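Local coordinates for protein tRNA (uracil(54)-C(5))-methyltransferase (Pyrococcus abyssi, PDB 2JJQ) that methylates carbon 5 of uridine 54 in tRNA, taking the methyl group from S-adenosyl-L-methionine, at residues Q272-L281 and L409-E419. Sequence-based numbering, arbitrary orientation.
Sequences QTNSYQAVNL and LDMFPHTPHVE. With SAH (S-adenosyl-L-homocysteine), chain B.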
ATOM      1  N   GLN A 272       0.385   5.825   3.168  1.00 12.80           N
ATOM      2  CA  GLN A 272       1.355   4.933   2.581  1.00 13.78           C
ATOM      3  C   GLN A 272       1.676   3.800   3.602  1.00 13.14           C
ATOM      4  O   GLN A 272       1.895   4.077   4.797  1.00 14.36           O
ATOM      5  CB  GLN A 272       2.651   5.696   2.269  1.00 14.28           C
ATOM      6  CG  GLN A 272       2.432   6.987   1.479  1.00 18.47           C
ATOM      7  CD  GLN A 272       2.180   6.621   0.065  1.00 25.07           C
ATOM      8  OE1 GLN A 272       2.572   5.533  -0.370  1.00 28.86           O
ATOM      9  NE2 GLN A 272       1.495   7.495  -0.674  1.00 25.53           N
ATOM     10  N   THR A 273       1.753   2.551   3.129  1.00 13.50           N
ATOM     11  CA  THR A 273       1.851   1.403   4.044  1.00 14.47           C
ATOM     12  C   THR A 273       3.260   1.092   4.534  1.00 13.61           C
ATOM     13  O   THR A 273       3.404   0.323   5.468  1.00 13.68           O
ATOM     14  CB  THR A 273       1.272   0.145   3.429  1.00 16.33           C
ATOM     15  OG1 THR A 273       1.920  -0.094   2.169  1.00 15.10           O
ATOM     16  CG2 THR A 273      -0.228   0.343   3.164  1.00 18.03           C
ATOM     17  N   ASN A 274       4.277   1.628   3.874  1.00 12.15           N
ATOM     18  CA  ASN A 274       5.658   1.374   4.280  1.00 12.57           C
ATOM     19  C   ASN A 274       6.226   2.681   4.815  1.00 12.21           C
ATOM     20  O   ASN A 274       6.613   3.563   4.074  1.00 10.62           O
ATOM     21  CB  ASN A 274       6.436   0.788   3.098  1.00 12.39           C
ATOM     22  CG  ASN A 274       7.907   0.561   3.403  1.00 13.78           C
ATOM     23  OD1 ASN A 274       8.474   1.122   4.358  1.00 12.02           O
ATOM     24  ND2 ASN A 274       8.559  -0.202   2.523  1.00 11.67           N
ATOM     25  N   SER A 275       6.235   2.814   6.127  1.00 11.36           N
ATOM     26  CA  SER A 275       6.578   4.137   6.667  1.00 12.81           C
ATOM     27  C   SER A 275       8.013   4.488   6.317  1.00 12.96           C
ATOM     28  O   SER A 275       8.336   5.672   6.123  1.00 12.73           O
ATOM     29  CB  SER A 275       6.386   4.180   8.186  1.00 13.64           C
ATOM     30  OG  SER A 275       4.999   4.027   8.484  1.00 13.10           O
ATOM     31  N   TYR A 276       8.885   3.475   6.240  1.00 12.83           N
ATOM     32  CA  TYR A 276      10.339   3.762   6.100  1.00 13.94           C
ATOM     33  C   TYR A 276      10.641   4.306   4.749  1.00 14.55           C
ATOM     34  O   TYR A 276      11.323   5.333   4.603  1.00 14.03           O
ATOM     35  CB  TYR A 276      11.152   2.507   6.366  1.00 14.18           C
ATOM     36  CG  TYR A 276      11.118   2.180   7.846  1.00 17.63           C
ATOM     37  CD1 TYR A 276      12.018   2.774   8.721  1.00 21.39           C
ATOM     38  CD2 TYR A 276      10.121   1.353   8.377  1.00 18.89           C
ATOM     39  CE1 TYR A 276      11.965   2.513  10.109  1.00 22.57           C
ATOM     40  CE2 TYR A 276      10.075   1.082   9.754  1.00 21.75           C
ATOM     41  CZ  TYR A 276      10.989   1.674  10.599  1.00 23.84           C
ATOM     42  OH  TYR A 276      10.969   1.392  11.959  1.00 26.31           O
ATOM     43  N   GLN A 277      10.057   3.660   3.749  1.00 14.20           N
ATOM     44  CA  GLN A 277      10.210   4.162   2.366  1.00 13.93           C
ATOM     45  C   GLN A 277       9.416   5.412   2.153  1.00 12.67           C
ATOM     46  O   GLN A 277       9.739   6.191   1.258  1.00 11.87           O
ATOM     47  CB  GLN A 277       9.595   3.242   1.386  1.00 17.34           C
ATOM     48  CG  GLN A 277      10.431   2.342   0.704  1.00 22.46           C
ATOM     49  CD  GLN A 277      11.668   2.868  -0.069  1.00 16.63           C
ATOM     50  OE1 GLN A 277      12.197   4.007   0.049  1.00 16.98           O
ATOM     51  NE2 GLN A 277      12.203   1.918  -0.785  1.00 14.61           N
ATOM     52  N   ALA A 278       8.316   5.574   2.897  1.00 11.67           N
ATOM     53  CA  ALA A 278       7.498   6.779   2.727  1.00 11.54           C
ATOM     54  C   ALA A 278       8.390   7.995   2.983  1.00 10.74           C
ATOM     55  O   ALA A 278       8.171   9.040   2.403  1.00 10.27           O
ATOM     56  CB  ALA A 278       6.334   6.745   3.689  1.00 12.11           C
ATOM     57  N   VAL A 279       9.333   7.870   3.920  1.00 11.20           N
ATOM     58  CA  VAL A 279      10.247   8.976   4.237  1.00 10.09           C
ATOM     59  C   VAL A 279      11.041   9.281   2.952  1.00 11.06           C
ATOM     60  O   VAL A 279      11.182  10.452   2.566  1.00 10.62           O
ATOM     61  CB  VAL A 279      11.170   8.644   5.418  1.00 12.08           C
ATOM     62  CG1 VAL A 279      12.252   9.715   5.575  1.00 13.00           C
ATOM     63  CG2 VAL A 279      10.314   8.526   6.719  1.00 10.49           C
ATOM     64  N   ASN A 280      11.575   8.247   2.305  1.00 10.77           N
ATOM     65  CA  ASN A 280      12.346   8.508   1.056  1.00 11.80           C
ATOM     66  C   ASN A 280      11.448   9.105  -0.039  1.00 12.27           C
ATOM     67  O   ASN A 280      11.887   9.946  -0.811  1.00 11.47           O
ATOM     68  CB  ASN A 280      12.965   7.223   0.557  1.00 13.39           C
ATOM     69  CG  ASN A 280      14.118   6.778   1.415  1.00 14.76           C
ATOM     70  OD1 ASN A 280      14.717   7.588   2.160  1.00 16.67           O
ATOM     71  ND2 ASN A 280      14.467   5.508   1.313  1.00 14.53           N
ATOM     72  N   LEU A 281      10.196   8.652  -0.088  1.00 11.45           N
ATOM     73  CA  LEU A 281       9.256   9.096  -1.144  1.00 11.42           C
ATOM     74  C   LEU A 281       8.940  10.582  -1.008  1.00 11.41           C
ATOM     75  O   LEU A 281       9.035  11.338  -1.976  1.00 11.01           O
ATOM     76  CB  LEU A 281       7.979   8.224  -1.034  1.00 12.16           C
ATOM     77  CG  LEU A 281       6.851   8.545  -2.006  1.00 16.86           C
ATOM     78  CD1 LEU A 281       7.408   8.365  -3.410  1.00 21.09           C
ATOM     79  CD2 LEU A 281       5.702   7.590  -1.672  1.00 19.36           C
ATOM     80  N   LEU A 409      11.041   3.330  -6.057  1.00 14.10           N
ATOM     81  CA  LEU A 409      11.295   3.095  -4.607  1.00 13.49           C
ATOM     82  C   LEU A 409      10.589   1.790  -4.305  1.00 13.99           C
ATOM     83  O   LEU A 409       9.435   1.586  -4.727  1.00 15.93           O
ATOM     84  CB  LEU A 409      10.753   4.208  -3.726  1.00 14.44           C
ATOM     85  CG  LEU A 409      11.533   5.514  -3.887  1.00 16.25           C
ATOM     86  CD1 LEU A 409      10.849   6.207  -5.031  1.00 21.38           C
ATOM     87  CD2 LEU A 409      11.377   6.344  -2.600  1.00 23.19           C
ATOM     88  N   ASP A 410      11.301   0.873  -3.656  1.00 12.98           N
ATOM     89  CA  ASP A 410      10.653  -0.366  -3.262  1.00 14.23           C
ATOM     90  C   ASP A 410       9.717  -0.108  -2.061  1.00 13.84           C
ATOM     91  O   ASP A 410      10.072  -0.323  -0.889  1.00 14.43           O
ATOM     92  CB  ASP A 410      11.652  -1.491  -2.965  1.00 14.08           C
ATOM     93  CG  ASP A 410      10.937  -2.805  -2.735  1.00 15.99           C
ATOM     94  OD1 ASP A 410       9.800  -2.915  -3.235  1.00 16.85           O
ATOM     95  OD2 ASP A 410      11.418  -3.688  -1.993  1.00 17.76           O
ATOM     96  N   MET A 411       8.508   0.340  -2.358  1.00 13.19           N
ATOM     97  CA  MET A 411       7.553   0.606  -1.302  1.00 14.43           C
ATOM     98  C   MET A 411       6.970  -0.713  -0.815  1.00 14.27           C
ATOM     99  O   MET A 411       6.377  -0.789   0.303  1.00 14.08           O
ATOM    100  CB  MET A 411       6.427   1.542  -1.840  1.00 13.87           C
ATOM    101  CG  MET A 411       6.938   3.032  -1.982  1.00 19.51           C
ATOM    102  SD  MET A 411       7.054   3.882  -0.366  1.00 27.20           S
ATOM    103  CE  MET A 411       5.618   3.166   0.437  1.00 16.52           C
ATOM    104  N   PHE A 412       7.144  -1.766  -1.620  1.00 14.37           N
ATOM    105  CA  PHE A 412       6.372  -3.004  -1.402  1.00 14.46           C
ATOM    106  C   PHE A 412       7.272  -4.259  -1.420  1.00 14.71           C
ATOM    107  O   PHE A 412       7.099  -5.147  -2.279  1.00 13.53           O
ATOM    108  CB  PHE A 412       5.305  -3.146  -2.477  1.00 13.96           C
ATOM    109  CG  PHE A 412       4.485  -1.915  -2.651  1.00 14.14           C
ATOM    110  CD1 PHE A 412       3.505  -1.595  -1.754  1.00 19.73           C
ATOM    111  CD2 PHE A 412       4.729  -1.084  -3.714  1.00 14.85           C
ATOM    112  CE1 PHE A 412       2.717  -0.417  -1.909  1.00 22.62           C
ATOM    113  CE2 PHE A 412       3.967   0.089  -3.883  1.00 19.69           C
ATOM    114  CZ  PHE A 412       2.965   0.410  -2.984  1.00 20.65           C
ATOM    115  N   PRO A 413       8.170  -4.352  -0.459  1.00 14.03           N
ATOM    116  CA  PRO A 413       9.022  -5.553  -0.377  1.00 15.29           C
ATOM    117  C   PRO A 413       8.202  -6.861  -0.392  1.00 14.88           C
ATOM    118  O   PRO A 413       7.092  -6.921   0.169  1.00 13.12           O
ATOM    119  CB  PRO A 413       9.685  -5.410   0.993  1.00 16.25           C
ATOM    120  CG  PRO A 413       9.662  -3.902   1.297  1.00 17.42           C
ATOM    121  CD  PRO A 413       8.423  -3.375   0.633  1.00 15.41           C
ATOM    122  N   HIS A 414       8.774  -7.926  -0.991  1.00 14.60           N
ATOM    123  CA  HIS A 414       8.155  -9.252  -1.019  1.00 14.13           C
ATOM    124  C   HIS A 414       6.945  -9.353  -1.938  1.00 15.14           C
ATOM    125  O   HIS A 414       6.256 -10.373  -1.923  1.00 16.84           O
ATOM    126  CB  HIS A 414       7.792  -9.796   0.375  1.00 15.04           C
ATOM    127  CG  HIS A 414       8.869  -9.594   1.387  1.00 16.10           C
ATOM    128  ND1 HIS A 414      10.145 -10.088   1.216  1.00 15.60           N
ATOM    129  CD2 HIS A 414       8.877  -8.934   2.577  1.00 20.89           C
ATOM    130  CE1 HIS A 414      10.895  -9.771   2.260  1.00 17.12           C
ATOM    131  NE2 HIS A 414      10.152  -9.056   3.103  1.00 20.05           N
ATOM    132  N   THR A 415       6.685  -8.305  -2.711  1.00 14.86           N
ATOM    133  CA  THR A 415       5.657  -8.327  -3.747  1.00 14.31           C
ATOM    134  C   THR A 415       6.338  -7.887  -5.044  1.00 15.12           C
ATOM    135  O   THR A 415       7.428  -7.277  -5.013  1.00 13.61           O
ATOM    136  CB  THR A 415       4.520  -7.326  -3.443  1.00 14.50           C
ATOM    137  OG1 THR A 415       4.962  -6.014  -3.820  1.00 14.33           O
ATOM    138  CG2 THR A 415       4.161  -7.322  -1.946  1.00 14.24           C
ATOM    139  N   PRO A 416       5.684  -8.136  -6.206  1.00 15.91           N
ATOM    140  CA  PRO A 416       6.259  -7.651  -7.461  1.00 17.00           C
ATOM    141  C   PRO A 416       6.118  -6.146  -7.718  1.00 17.64           C
ATOM    142  O   PRO A 416       6.572  -5.658  -8.748  1.00 18.38           O
ATOM    143  CB  PRO A 416       5.480  -8.426  -8.546  1.00 15.69           C
ATOM    144  CG  PRO A 416       4.513  -9.273  -7.857  1.00 18.49           C
ATOM    145  CD  PRO A 416       4.444  -8.908  -6.404  1.00 16.19           C
ATOM    146  N   HIS A 417       5.495  -5.417  -6.790  1.00 17.82           N
ATOM    147  CA  HIS A 417       5.117  -4.036  -7.045  1.00 19.56           C
ATOM    148  C   HIS A 417       6.195  -3.051  -6.686  1.00 20.08           C
ATOM    149  O   HIS A 417       6.991  -3.263  -5.763  1.00 19.85           O
ATOM    150  CB  HIS A 417       3.854  -3.685  -6.258  1.00 18.68           C
ATOM    151  CG  HIS A 417       2.748  -4.661  -6.457  1.00 22.35           C
ATOM    152  ND1 HIS A 417       2.261  -4.980  -7.704  1.00 24.59           N
ATOM    153  CD2 HIS A 417       2.072  -5.435  -5.578  1.00 22.29           C
ATOM    154  CE1 HIS A 417       1.304  -5.880  -7.581  1.00 25.93           C
ATOM    155  NE2 HIS A 417       1.159  -6.160  -6.301  1.00 28.54           N
ATOM    156  N   VAL A 418       6.223  -1.952  -7.420  1.00 20.26           N
ATOM    157  CA  VAL A 418       7.190  -0.920  -7.109  1.00 21.17           C
ATOM    158  C   VAL A 418       6.497   0.445  -7.235  1.00 20.63           C
ATOM    159  O   VAL A 418       5.447   0.514  -7.902  1.00 21.58           O
ATOM    160  CB  VAL A 418       8.406  -1.064  -8.050  1.00 23.05           C
ATOM    161  CG1 VAL A 418       8.183  -0.217  -9.313  1.00 24.16           C
ATOM    162  CG2 VAL A 418       9.649  -0.654  -7.345  1.00 24.34           C
ATOM    163  N   GLU A 419       7.039   1.478  -6.592  1.00 19.52           N
ATOM    164  CA  GLU A 419       6.561   2.859  -6.699  1.00 19.67           C
ATOM    165  C   GLU A 419       7.510   3.724  -7.528  1.00 19.43           C
ATOM    166  O   GLU A 419       8.634   3.969  -7.124  1.00 22.63           O
ATOM    167  CB  GLU A 419       6.453   3.481  -5.326  1.00 21.14           C
ATOM    168  CG  GLU A 419       5.883   4.887  -5.338  1.00 25.79           C
ATOM    169  CD  GLU A 419       4.370   4.896  -5.196  1.00 34.25           C
ATOM    170  OE1 GLU A 419       3.746   3.876  -5.547  1.00 38.95           O
ATOM    171  OE2 GLU A 419       3.824   5.896  -4.673  1.00 36.33           O
TER
HETATM  172  N   SAH B1406      -0.914  11.105  -2.966  1.00 21.75           N
HETATM  173  CA  SAH B1406      -1.856  10.311  -2.109  1.00 23.85           C
HETATM  174  CB  SAH B1406      -2.232   8.992  -2.781  1.00 22.33           C
HETATM  175  CG  SAH B1406      -3.032   9.180  -4.051  1.00 22.54           C
HETATM  176  SD  SAH B1406      -3.957   7.659  -4.320  1.00 23.82           S
HETATM  177  C   SAH B1406      -1.144   9.981  -0.818  1.00 25.26           C
HETATM  178  O   SAH B1406      -1.717   9.490   0.168  1.00 26.29           O
HETATM  179  OXT SAH B1406       0.061  10.180  -0.753  1.00 26.66           O
HETATM  180  C5' SAH B1406      -4.948   8.227  -5.680  1.00 19.92           C
HETATM  181  C4' SAH B1406      -5.970   9.270  -5.192  1.00 18.67           C
HETATM  182  O4' SAH B1406      -6.909   9.630  -6.240  1.00 18.29           O
HETATM  183  C3' SAH B1406      -6.838   8.806  -4.023  1.00 19.19           C
HETATM  184  O3' SAH B1406      -6.591   9.672  -2.896  1.00 18.55           O
HETATM  185  C2' SAH B1406      -8.289   8.904  -4.558  1.00 18.26           C
HETATM  186  O2' SAH B1406      -9.268   9.354  -3.618  1.00 15.10           O
HETATM  187  C1' SAH B1406      -8.187   9.929  -5.648  1.00 17.31           C
HETATM  188  N9  SAH B1406      -9.040   9.784  -6.823  1.00 19.79           N
HETATM  189  C8  SAH B1406      -9.451   8.642  -7.424  1.00 18.96           C
HETATM  190  N7  SAH B1406     -10.124   8.960  -8.562  1.00 20.01           N
HETATM  191  C5  SAH B1406     -10.108  10.295  -8.704  1.00 20.24           C
HETATM  192  C6  SAH B1406     -10.619  11.282  -9.678  1.00 21.71           C
HETATM  193  N6  SAH B1406     -11.307  10.814 -10.749  1.00 23.21           N
HETATM  194  N1  SAH B1406     -10.368  12.608  -9.425  1.00 20.51           N
HETATM  195  C2  SAH B1406      -9.682  13.033  -8.342  1.00 22.22           C
HETATM  196  N3  SAH B1406      -9.212  12.180  -7.421  1.00 16.59           N
HETATM  197  C4  SAH B1406      -9.383  10.844  -7.562  1.00 20.62           C
HETATM  198  O   HOH W   1       1.349   6.983  -3.617  1.00 33.59           O
HETATM  199  O   HOH W   2       4.236  -1.629   1.979  1.00 25.46           O
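Gln277 and Met411 illustrate how a helix flank and a loop can interlock through one bent side chain each. Met411 starts out facing away from the helix, its CB lying over one face of the Phe412 ring, 3.5 Å above the plane. Its CG runs past Glu419 CB; bends at chi2 (-76°) and chi3 then swing the end back. SD comes unusually close to Gln277 CB, 3.2 Å, and meets Leu281 CD2 at 4.2 Å, while CE settles on Asn274 CB at 3.7 Å and faces Gln272 OE1. Asn274 ND2 donates to Met411 O (3.2 Å) and hydrogen-bonds to Ser121 OG; Met411 O lies in the Asn274 amide plane, while ND2 comes in above the carbonyl plane. Asn274 OD1 caps the helix by accepting from Gln277 N, 177° at the hydrogen. Gln277 NE2 approaches Asp410 O from above the carbonyl plane, at 3.1 Å, and also bonds Val119 O. A water links Gln272 NE2 to OE2 of Glu419, a residue predicted to be the proton acceptor, and the same NE2 donates to OXT of S-adenosyl-L-homocysteine at 3.0 Å. The contact seats the start of helix 275-288 on the loop joining antiparallel catalytic-domain strands 403-409 and 419-424, with helix 97-112 packed against that loop.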